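Local atomic coordinates of alpha-L-rhamnosidase (Aspergillus terreus, PDB entry 6GSZ), a protein that probably hydrolyses terminal non-reducing alpha-L-rhamnose residues in alpha-L-rhamnosides, as a calcium-binding glycoside hydrolase. Residues S602-L607 with F665-S670; L661-D666 with G703-K708. One frame throughout, in Å; residues are numbered along the deposited sequence. Where two conformers were deposited one is given.

Contact 1. Residues S602-L607 with F665-S670; sequences SDAYLL and FDLFPS. With CA (calcium ion), chain Q; MAN (alpha-D-mannopyranose), chain C.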
# COMPACT_ATOMS: atom_id res chain seq x y z
N SER A 602 16.55 20.42 -0.45
CA SER A 602 17.26 19.29 0.15
C SER A 602 17.68 19.56 1.60
O SER A 602 17.59 18.70 2.47
CB SER A 602 18.44 18.92 -0.74
OG SER A 602 18.04 18.42 -2.01
N ASP A 603 18.22 20.76 1.82
CA ASP A 603 18.67 21.12 3.15
C ASP A 603 17.49 21.21 4.12
O ASP A 603 17.65 20.78 5.30
CB ASP A 603 19.40 22.45 3.12
CG ASP A 603 20.79 22.40 2.50
OD1 ASP A 603 21.33 21.26 2.31
OD2 ASP A 603 21.35 23.50 2.21
N ALA A 604 16.35 21.69 3.63
CA ALA A 604 15.15 21.72 4.49
C ALA A 604 14.79 20.30 4.94
O ALA A 604 14.54 20.06 6.13
CB ALA A 604 14.00 22.39 3.80
N TYR A 605 14.80 19.35 3.97
CA TYR A 605 14.49 17.98 4.30
C TYR A 605 15.58 17.28 5.16
O TYR A 605 15.25 16.39 5.97
CB TYR A 605 14.16 17.17 3.05
CG TYR A 605 12.71 17.24 2.66
CD1 TYR A 605 12.22 18.28 1.88
CD2 TYR A 605 11.82 16.29 3.11
CE1 TYR A 605 10.89 18.34 1.50
CE2 TYR A 605 10.48 16.35 2.75
CZ TYR A 605 10.01 17.38 1.95
OH TYR A 605 8.67 17.43 1.62
N LEU A 606 16.84 17.71 5.03
CA LEU A 606 17.90 17.23 5.92
C LEU A 606 17.59 17.65 7.37
O LEU A 606 17.72 16.83 8.28
CB LEU A 606 19.27 17.76 5.45
CG LEU A 606 20.39 17.74 6.49
CD1 LEU A 606 20.70 16.33 6.94
CD2 LEU A 606 21.63 18.44 5.97
N LEU A 607 17.22 18.91 7.56
CA LEU A 607 16.85 19.37 8.89
C LEU A 607 15.64 18.56 9.41
O LEU A 607 15.62 18.14 10.55
CB LEU A 607 16.54 20.86 8.85
CG LEU A 607 17.69 21.82 9.13
CD1 LEU A 607 18.18 21.67 10.54
CD2 LEU A 607 18.84 21.68 8.22
N PHE A 665 8.90 23.22 8.86
CA PHE A 665 10.04 22.65 9.55
C PHE A 665 10.62 23.58 10.63
O PHE A 665 11.59 23.22 11.30
CB PHE A 665 11.12 22.22 8.55
CG PHE A 665 10.72 21.16 7.53
CD1 PHE A 665 9.70 20.25 7.75
CD2 PHE A 665 11.40 21.11 6.34
CE1 PHE A 665 9.38 19.29 6.80
CE2 PHE A 665 11.08 20.17 5.37
CZ PHE A 665 10.06 19.28 5.61
N ASP A 666 10.02 24.77 10.80
CA ASP A 666 10.34 25.73 11.89
C ASP A 666 11.82 26.17 11.80
O ASP A 666 12.58 26.09 12.76
CB ASP A 666 9.99 25.15 13.27
CG ASP A 666 8.51 24.91 13.49
OD1 ASP A 666 7.71 25.83 13.23
OD2 ASP A 666 8.18 23.81 13.98
N LEU A 667 12.21 26.67 10.62
CA LEU A 667 13.61 26.99 10.34
C LEU A 667 13.91 28.51 10.35
O LEU A 667 15.05 28.88 10.15
CB LEU A 667 14.00 26.41 8.97
CG LEU A 667 13.85 24.89 8.86
CD1 LEU A 667 14.30 24.38 7.50
CD2 LEU A 667 14.62 24.19 9.97
N PHE A 668 12.91 29.36 10.63
CA PHE A 668 13.15 30.81 10.72
C PHE A 668 13.78 31.10 12.08
O PHE A 668 13.56 30.36 13.04
CB PHE A 668 11.86 31.61 10.52
CG PHE A 668 11.41 31.64 9.08
CD1 PHE A 668 11.90 32.57 8.19
CD2 PHE A 668 10.53 30.67 8.60
CE1 PHE A 668 11.54 32.54 6.85
CE2 PHE A 668 10.17 30.66 7.27
CZ PHE A 668 10.64 31.62 6.41
N PRO A 669 14.59 32.16 12.19
CA PRO A 669 15.23 32.48 13.46
C PRO A 669 14.33 33.07 14.55
O PRO A 669 14.77 33.18 15.67
CB PRO A 669 16.33 33.47 13.06
CG PRO A 669 15.85 34.10 11.80
CD PRO A 669 15.03 33.04 11.09
N SER A 670 13.10 33.43 14.20
CA SER A 670 12.18 33.97 15.19
C SER A 670 10.75 33.70 14.76
O SER A 670 10.45 33.53 13.56
CB SER A 670 12.38 35.46 15.39
OG SER A 670 11.84 36.20 14.32
CA CA Q . 13.63 25.44 14.73
C1 MAN C . 10.70 26.79 17.97
C2 MAN C . 12.01 26.24 17.36
C3 MAN C . 12.86 27.50 16.99
C4 MAN C . 12.06 28.55 16.19
C5 MAN C . 10.75 28.91 16.91
C6 MAN C . 9.90 29.96 16.17
O2 MAN C . 11.84 25.24 16.27
O3 MAN C . 14.07 27.08 16.32
O4 MAN C . 12.76 29.80 16.04
O5 MAN C . 10.01 27.70 17.09
O6 MAN C . 9.75 29.65 14.78
O HOH W 1 12.68 23.46 13.98
O HOH W 2 14.55 27.84 13.77
O HOH W 3 14.07 23.92 16.62
O HOH W 4 15.58 24.83 14.49

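Contact 2. Residues L661-D666 with G703-K708; sequences LPLYFD and GHTLSK. With CA (calcium ion), chain Q; MAN (alpha-D-mannopyranose), chain C.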
# COMPACT_ATOMS: atom_id res chain seq x y z
N LEU A 661 8.31 24.98 3.17
CA LEU A 661 9.23 24.07 3.89
C LEU A 661 9.82 24.69 5.16
O LEU A 661 9.72 24.04 6.22
CB LEU A 661 10.31 23.52 2.95
CG LEU A 661 9.81 22.72 1.76
CD1 LEU A 661 10.97 22.21 0.94
CD2 LEU A 661 8.92 21.56 2.21
N PRO A 662 10.47 25.88 5.11
CA PRO A 662 10.96 26.43 6.37
C PRO A 662 9.85 26.80 7.38
O PRO A 662 10.11 26.75 8.56
CB PRO A 662 11.79 27.63 5.91
CG PRO A 662 11.14 28.03 4.60
CD PRO A 662 10.81 26.71 3.94
N LEU A 663 8.64 27.08 6.91
CA LEU A 663 7.53 27.30 7.81
C LEU A 663 7.15 26.00 8.52
O LEU A 663 7.01 25.96 9.74
CB LEU A 663 6.34 27.89 7.06
CG LEU A 663 6.50 29.36 6.67
CD1 LEU A 663 5.39 29.77 5.70
CD2 LEU A 663 6.50 30.25 7.90
N TYR A 664 6.98 24.91 7.78
CA TYR A 664 6.53 23.67 8.41
C TYR A 664 7.63 23.07 9.30
O TYR A 664 7.35 22.45 10.35
CB TYR A 664 6.11 22.64 7.35
CG TYR A 664 5.29 21.53 7.93
CD1 TYR A 664 4.00 21.77 8.35
CD2 TYR A 664 5.82 20.27 8.12
CE1 TYR A 664 3.25 20.77 8.94
CE2 TYR A 664 5.09 19.26 8.72
CZ TYR A 664 3.78 19.52 9.10
OH TYR A 664 3.02 18.58 9.71
N PHE A 665 8.90 23.22 8.86
CA PHE A 665 10.04 22.65 9.55
C PHE A 665 10.62 23.58 10.63
O PHE A 665 11.59 23.22 11.30
CB PHE A 665 11.12 22.22 8.55
CG PHE A 665 10.72 21.16 7.53
CD1 PHE A 665 9.70 20.25 7.75
CD2 PHE A 665 11.40 21.11 6.34
CE1 PHE A 665 9.38 19.29 6.80
CE2 PHE A 665 11.08 20.17 5.37
CZ PHE A 665 10.06 19.28 5.61
N ASP A 666 10.02 24.77 10.80
CA ASP A 666 10.34 25.73 11.89
C ASP A 666 11.82 26.17 11.80
O ASP A 666 12.58 26.09 12.76
CB ASP A 666 9.99 25.15 13.27
CG ASP A 666 8.51 24.91 13.49
OD1 ASP A 666 7.71 25.83 13.23
OD2 ASP A 666 8.18 23.81 13.98
N GLY A 703 -1.13 22.40 2.79
CA GLY A 703 -2.32 22.69 3.57
C GLY A 703 -2.01 22.71 5.05
O GLY A 703 -2.51 23.57 5.79
N HIS A 704 -1.19 21.77 5.52
CA HIS A 704 -0.85 21.69 6.93
C HIS A 704 -0.04 22.90 7.35
O HIS A 704 -0.17 23.37 8.50
CB HIS A 704 -0.10 20.40 7.26
CG HIS A 704 -0.94 19.21 7.01
ND1 HIS A 704 -2.10 18.99 7.71
CD2 HIS A 704 -0.83 18.21 6.11
CE1 HIS A 704 -2.66 17.87 7.27
NE2 HIS A 704 -1.91 17.39 6.27
N THR A 705 0.78 23.44 6.45
CA THR A 705 1.60 24.59 6.74
C THR A 705 0.68 25.80 6.92
O THR A 705 0.82 26.60 7.87
CB THR A 705 2.63 24.85 5.64
OG1 THR A 705 3.51 23.73 5.52
CG2 THR A 705 3.44 26.10 5.91
N LEU A 706 -0.27 25.98 5.99
CA LEU A 706 -1.15 27.13 6.05
C LEU A 706 -2.00 27.04 7.32
O LEU A 706 -2.17 28.05 8.04
CB LEU A 706 -2.00 27.22 4.78
CG LEU A 706 -1.23 27.67 3.54
CD1 LEU A 706 -2.00 27.31 2.29
CD2 LEU A 706 -0.96 29.16 3.60
N SER A 707 -2.54 25.88 7.64
CA SER A 707 -3.35 25.72 8.85
C SER A 707 -2.52 25.95 10.12
O SER A 707 -3.02 26.54 11.08
CB SER A 707 -4.01 24.36 8.88
OG SER A 707 -4.95 24.25 7.82
N LYS A 708 -1.25 25.56 10.14
CA LYS A 708 -0.35 25.74 11.28
C LYS A 708 -0.28 27.24 11.64
O LYS A 708 -0.17 27.57 12.84
CB LYS A 708 1.05 25.21 10.93
CG LYS A 708 2.15 25.46 11.95
CD LYS A 708 3.45 24.80 11.54
CE LYS A 708 4.58 25.02 12.52
NZ LYS A 708 5.69 24.08 12.26
CA CA Q . 13.63 25.44 14.73
C1 MAN C . 10.70 26.79 17.97
C2 MAN C . 12.01 26.24 17.36
C3 MAN C . 12.86 27.50 16.99
C4 MAN C . 12.06 28.55 16.19
C5 MAN C . 10.75 28.91 16.91
C6 MAN C . 9.90 29.96 16.17
O2 MAN C . 11.84 25.24 16.27
O3 MAN C . 14.07 27.08 16.32
O4 MAN C . 12.76 29.80 16.04
O5 MAN C . 10.01 27.70 17.09
O6 MAN C . 9.75 29.65 14.78
O HOH W 5 4.97 21.66 11.94
O HOH W 1 12.68 23.46 13.98
O HOH W 3 14.07 23.92 16.62
O HOH W 4 15.58 24.83 14.49
O HOH W 2 14.55 27.84 13.77

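Contact 1. Residues S602-L607 with F665-S670
Phe665 meets Ala604 and Tyr605 where the chain leaves one helix and brushes the flank of another; it and Leu667 both pack on helix 598-619, and its ring also stacks on His608. Phe665 CB points toward 602-607, and chi1 of -61° places CG anti to the carbonyl carbon. CD2 comes first, 3.3 Å from Ala604 O, with that carbonyl oblique to the ring. Ala604 CB lies in the ring plane at its edge, 3.9 Å from Phe665 CD2. CE2 stays near the same carbonyl, 3.5 Å from Ala604 O, and comes within 4.1 Å of Tyr605 N. The tip, CZ, sits over the centre of the Tyr605 ring, 4.0 Å above its plane, in a T-shaped stack with planes at 82°; Phe665 gives the edge and Tyr605 the face. The Tyr605 hydroxyl is hydrogen-bonded to Ala697 O and His700 NE2, which fixes the far end of the ring.

Leu667 adds a second apolar touch: CD1 lies 4.1 Å from Ala604 CA, while CD2 reaches CB and CG of Leu607. Between them, Asp666 takes the positive phi of a Schellman motif and gives its carbonyl O to the calcium ion, 2.3 Å away, which also binds a glycan mannose. The contact is buried, joining helix 598-619 to the loop between helices 656-664 and 671-687, with Leu661 against Ala604 and Tyr605 and helix 623-644 against Leu607.

Contact 2. Residues L661-D666 with G703-K708
The Schellman turn that ends helix 656-664 meets the last turns of helix 699-708 here, with Lys708 reaching across to the end of its neighbour. Its chain, CG anti to the backbone N (chi1 174°) and extended beyond, carries NZ to Asp666, where a salt bridge forms at 2.8 Å to OD1; the individual hydrogen bonds from NZ to OD1 and to OD2 (3.0 Å) are weak, so the pairing is probably mainly electrostatic. The same ammonium makes weak hydrogen bonds to Tyr664 O, at 3.0 Å, and to Leu663 O. Carbonyls at a helix C-terminus carry partial negative charge, and a lysine placed beside them would be expected to offset it. Both helices belong to the six-hairpin glycosidase domain, an (alpha/alpha)6 barrel in this family. Water 5 donates to Tyr664 O and lies over the centre of one face of the Tyr664 ring. Nearer the protein interior, Thr705 fits between two side chains: CG2 lies 3.6 Å from Leu663 CB, the two side chains crossing at about a right angle, while OG1, hydrogen-bonded to Leu701 O, lies 3.4 Å from Tyr664 CB. Tyr664 CE1 rests 3.8 Å from His704 CB, the two side chains running side by side, and the Tyr664 hydroxyl is hydrogen-bonded to Arg479 NH1.

Overall arrangement
Contact 1 and contact 2 share Phe665 and Asp666, with centres about 11 Å apart. The residues that touch in contact 1 are all buried and their side chains meet by apolar and aromatic packing, although its loop goes on to a calcium and glycan site at the surface; contact 2 grades from buried threonine and leucine packing to an exposed lysine and its salt bridge. Residues 661-666 lie between helices 598-619 and 699-708: Phe665 packs mainly on the first and Tyr664 on the second, though Phe665 also touches Leu701. Asp666 divides its groups, carbonyl to calcium and carboxylate to lysine. A probable hydrogen bond from Leu667 N to Pro662 O ties loop to helix.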